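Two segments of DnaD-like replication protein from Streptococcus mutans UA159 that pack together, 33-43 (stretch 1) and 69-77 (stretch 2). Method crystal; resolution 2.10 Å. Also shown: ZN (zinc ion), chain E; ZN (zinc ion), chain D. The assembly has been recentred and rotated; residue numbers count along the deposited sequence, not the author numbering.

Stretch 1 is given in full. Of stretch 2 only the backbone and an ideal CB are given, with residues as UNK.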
# COMPACT_ATOMS: atom_id res chain seq x y z
N ASP A 33 -2.92 -8.81 -8.39
CA ASP A 33 -3.46 -9.39 -7.18
C ASP A 33 -4.82 -8.82 -6.82
O ASP A 33 -5.41 -9.23 -5.81
CB ASP A 33 -2.49 -9.22 -6.01
CG ASP A 33 -1.11 -9.88 -6.28
OD1 ASP A 33 -0.96 -10.65 -7.25
OD2 ASP A 33 -0.18 -9.63 -5.51
N LYS A 34 -5.31 -7.88 -7.63
CA LYS A 34 -6.67 -7.33 -7.47
C LYS A 34 -6.88 -6.67 -6.09
O LYS A 34 -7.89 -6.91 -5.45
CB LYS A 34 -7.72 -8.44 -7.61
CG LYS A 34 -7.55 -9.42 -8.76
CD LYS A 34 -7.49 -8.77 -10.10
CE LYS A 34 -7.28 -9.87 -11.23
NZ LYS A 34 -6.61 -9.34 -12.48
N THR A 35 -5.87 -5.94 -5.62
CA THR A 35 -5.91 -5.20 -4.36
C THR A 35 -6.42 -3.79 -4.65
O THR A 35 -5.86 -3.07 -5.51
CB THR A 35 -4.49 -5.13 -3.70
OG1 THR A 35 -3.95 -6.48 -3.66
CG2 THR A 35 -4.58 -4.58 -2.30
N ASP A 36 -7.55 -3.46 -4.04
CA ASP A 36 -8.12 -2.09 -4.11
C ASP A 36 -7.06 -1.04 -3.80
O ASP A 36 -6.41 -1.14 -2.77
CB ASP A 36 -9.18 -2.05 -3.03
CG ASP A 36 -9.99 -0.77 -3.01
OD1 ASP A 36 -9.82 0.19 -3.80
OD2 ASP A 36 -10.85 -0.79 -2.13
N PRO A 37 -6.81 -0.08 -4.73
CA PRO A 37 -5.83 0.99 -4.39
C PRO A 37 -6.13 1.70 -3.05
O PRO A 37 -5.19 2.19 -2.44
CB PRO A 37 -5.92 1.99 -5.55
CG PRO A 37 -7.03 1.43 -6.48
CD PRO A 37 -7.33 0.03 -6.09
N ASP A 38 -7.40 1.73 -2.58
CA ASP A 38 -7.70 2.43 -1.34
C ASP A 38 -7.35 1.60 -0.12
O ASP A 38 -7.16 2.15 0.93
CB ASP A 38 -9.12 2.97 -1.28
CG ASP A 38 -9.36 4.00 -2.38
OD1 ASP A 38 -9.00 5.17 -2.17
OD2 ASP A 38 -9.86 3.63 -3.47
N LEU A 39 -7.23 0.29 -0.33
CA LEU A 39 -6.67 -0.59 0.67
C LEU A 39 -5.15 -0.40 0.81
O LEU A 39 -4.61 -0.38 1.95
CB LEU A 39 -6.99 -2.04 0.36
CG LEU A 39 -6.48 -2.99 1.47
CD1 LEU A 39 -7.34 -2.79 2.74
CD2 LEU A 39 -6.41 -4.46 1.07
N VAL A 40 -4.48 -0.28 -0.34
CA VAL A 40 -3.06 0.09 -0.37
C VAL A 40 -2.80 1.42 0.37
O VAL A 40 -1.91 1.53 1.23
CB VAL A 40 -2.47 0.09 -1.80
CG1 VAL A 40 -0.98 0.43 -1.79
CG2 VAL A 40 -2.63 -1.30 -2.47
N ARG A 41 -3.59 2.43 0.02
CA ARG A 41 -3.51 3.71 0.66
C ARG A 41 -3.78 3.59 2.18
O ARG A 41 -3.10 4.29 2.98
CB ARG A 41 -4.52 4.68 -0.02
CG ARG A 41 -4.79 6.01 0.72
CD ARG A 41 -5.70 6.95 -0.16
NE ARG A 41 -5.02 7.34 -1.42
CZ ARG A 41 -5.33 6.91 -2.64
NH1 ARG A 41 -6.31 6.04 -2.87
NH2 ARG A 41 -4.63 7.39 -3.67
N SER A 42 -4.71 2.75 2.60
CA SER A 42 -4.88 2.64 4.06
C SER A 42 -3.76 1.87 4.79
O SER A 42 -3.54 2.11 5.97
CB SER A 42 -6.22 2.11 4.43
OG SER A 42 -6.28 0.79 4.09
N ALA A 43 -3.00 1.04 4.06
CA ALA A 43 -1.75 0.46 4.62
C ALA A 43 -0.72 1.54 4.79
O ALA A 43 -0.02 1.59 5.81
CB ALA A 43 -1.28 -0.69 3.79
N UNK A 69 -7.50 -12.83 3.93
CA UNK A 69 -8.41 -12.80 2.79
C UNK A 69 -8.93 -11.41 2.43
O UNK A 69 -9.82 -11.30 1.57
CB UNK A 69 -9.60 -13.72 3.07
N UNK A 70 -8.34 -10.38 3.06
CA UNK A 70 -8.71 -8.97 2.83
C UNK A 70 -7.92 -8.32 1.68
O UNK A 70 -6.68 -8.11 1.78
CB UNK A 70 -8.49 -8.17 4.11
N UNK A 71 -8.66 -7.96 0.63
CA UNK A 71 -8.10 -7.30 -0.55
C UNK A 71 -8.86 -6.00 -0.93
O UNK A 71 -8.48 -5.27 -1.81
CB UNK A 71 -8.12 -8.27 -1.73
N UNK A 72 -9.94 -5.67 -0.23
CA UNK A 72 -10.58 -4.42 -0.58
C UNK A 72 -10.79 -3.65 0.68
O UNK A 72 -10.92 -4.24 1.74
CB UNK A 72 -11.90 -4.64 -1.32
N UNK A 73 -10.88 -2.34 0.55
CA UNK A 73 -11.09 -1.49 1.73
C UNK A 73 -12.43 -1.73 2.48
O UNK A 73 -12.44 -1.77 3.71
CB UNK A 73 -11.02 -0.02 1.29
N UNK A 74 -13.53 -1.91 1.74
CA UNK A 74 -14.80 -2.39 2.34
C UNK A 74 -14.63 -3.61 3.29
O UNK A 74 -15.25 -3.64 4.36
CB UNK A 74 -15.77 -2.76 1.22
N UNK A 75 -13.85 -4.60 2.87
CA UNK A 75 -13.56 -5.78 3.71
C UNK A 75 -12.91 -5.39 5.06
O UNK A 75 -13.25 -5.95 6.10
CB UNK A 75 -12.64 -6.74 2.95
N UNK A 76 -12.03 -4.38 5.03
CA UNK A 76 -11.36 -3.84 6.23
C UNK A 76 -12.26 -2.79 6.91
O UNK A 76 -12.05 -2.44 8.09
CB UNK A 76 -10.01 -3.22 5.86
N UNK A 77 -13.24 -2.29 6.13
CA UNK A 77 -14.28 -1.31 6.50
C UNK A 77 -13.98 0.12 6.00
O UNK A 77 -13.02 0.77 6.42
CB UNK A 77 -14.44 -1.29 8.02
ZN ZN E . -9.36 6.46 -3.82
ZN ZN D . 1.57 -10.50 -6.57

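Position 69 has a positive phi of 74°, and nothing of stretch 1 lies within 5.5 Å of its ideal CB. The backbone angle favours glycine, with asparagine a lesser option. The residue is Gly 69.

At position 70 the CA-to-CB bond points sideways. The ideal CB is 5.2 Å from Leu 39 CD2, so a side chain that branches or extends could touch that leucine. Valine, isoleucine, leucine or methionine would suit. The residue is Ile 70. Its CG2 lies 4.3 Å from Leu 39 CD1.

Position 71 also points sideways. Its ideal CB is 4.0 Å from Lys 34 O and 4.6 Å from Thr 35 CA, so stretch 1 offers mostly backbone here. Its carbonyl already receives a hydrogen bond, Asp 36 N to O of 71 at 3.0 Å, which any residue could accept. A small residue such as serine or alanine fits easily. The residue is Ser 71.

Position 72 points away overall, although its ideal CB is 4.1 Å from Asp 36 OD2. It comes right before a helix, with phi/psi of -130/155. Serine, threonine, aspartate or asparagine could cap that helix. The residue is Thr 72. Its OG1 accepts a weak capping bond from N of 75 at 3.4 Å.

Position 73 opens the helix. Its backbone N donates to Asp 36 OD2 at 3.1 Å and 171°, whatever the side chain. Asp 36 OD1 meanwhile accepts from Asp 38 N at 3.1 Å, so this carboxylate serves both stretches. The ideal CB points sideways, 4.1 Å from Leu 39 N. An acidic group would sit poorly near the carboxylate, while leucine, isoleucine or methionine could reach along Leu 39. The residue is Leu 73. Its CD2 lies 4.1 Å from Leu 39 CD1 and 3.7 Å from Ser 42 OG.

Positions 74 and 75 have nothing of stretch 1 within 5.5 Å of the ideal CB, so polar residues suit both. They are Arg 74 and Gln 75. Gln 75 OE1 accepts from Ser 71 N at 2.5 Å and from Thr 72 N at 2.8 Å, bracing the turn.

Position 76 points toward stretch 1, its ideal CB 4.1 Å from Leu 39 CD1. Alanine, valine or isoleucine would suit. The residue is Val 76, with CG2 3.8 Å from Leu 39 CD1.

Position 77 leaves the helix with positive phi and is out of reach. A polar residue or glycine would do. It is Glu 77.

Stretch 2 69-77: GISTLRQVE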
# COMPACT_ATOMS: atom_id res chain seq x y z
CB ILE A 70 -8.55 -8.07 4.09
CG1 ILE A 70 -9.36 -8.60 5.29
CG2 ILE A 70 -8.98 -6.65 3.77
CD1 ILE A 70 -8.91 -7.98 6.62
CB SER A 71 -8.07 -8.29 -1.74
OG SER A 71 -9.40 -8.62 -2.12
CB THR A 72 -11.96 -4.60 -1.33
OG1 THR A 72 -12.97 -5.03 -0.41
CG2 THR A 72 -11.84 -5.57 -2.50
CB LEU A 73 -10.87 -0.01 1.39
CG LEU A 73 -10.39 0.93 2.52
CD1 LEU A 73 -11.41 1.98 2.78
CD2 LEU A 73 -9.96 0.20 3.80
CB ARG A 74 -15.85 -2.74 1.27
CG ARG A 74 -17.28 -2.96 1.84
CD ARG A 74 -18.28 -3.29 0.70
NE ARG A 74 -18.47 -2.09 -0.12
CZ ARG A 74 -19.02 -2.04 -1.34
NH1 ARG A 74 -19.48 -3.15 -1.93
NH2 ARG A 74 -19.09 -0.85 -1.96
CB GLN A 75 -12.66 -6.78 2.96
CG GLN A 75 -13.35 -7.59 1.84
CD GLN A 75 -12.36 -8.31 0.96
OE1 GLN A 75 -11.18 -7.95 0.94
NE2 GLN A 75 -12.83 -9.31 0.19
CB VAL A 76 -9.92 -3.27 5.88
CG1 VAL A 76 -9.43 -2.25 6.89
CG2 VAL A 76 -8.93 -4.39 5.82
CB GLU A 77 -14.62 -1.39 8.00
CG GLU A 77 -15.90 -0.68 8.43
CD GLU A 77 -15.76 -0.01 9.79
OE1 GLU A 77 -14.88 -0.43 10.60
OE2 GLU A 77 -16.54 0.94 10.05
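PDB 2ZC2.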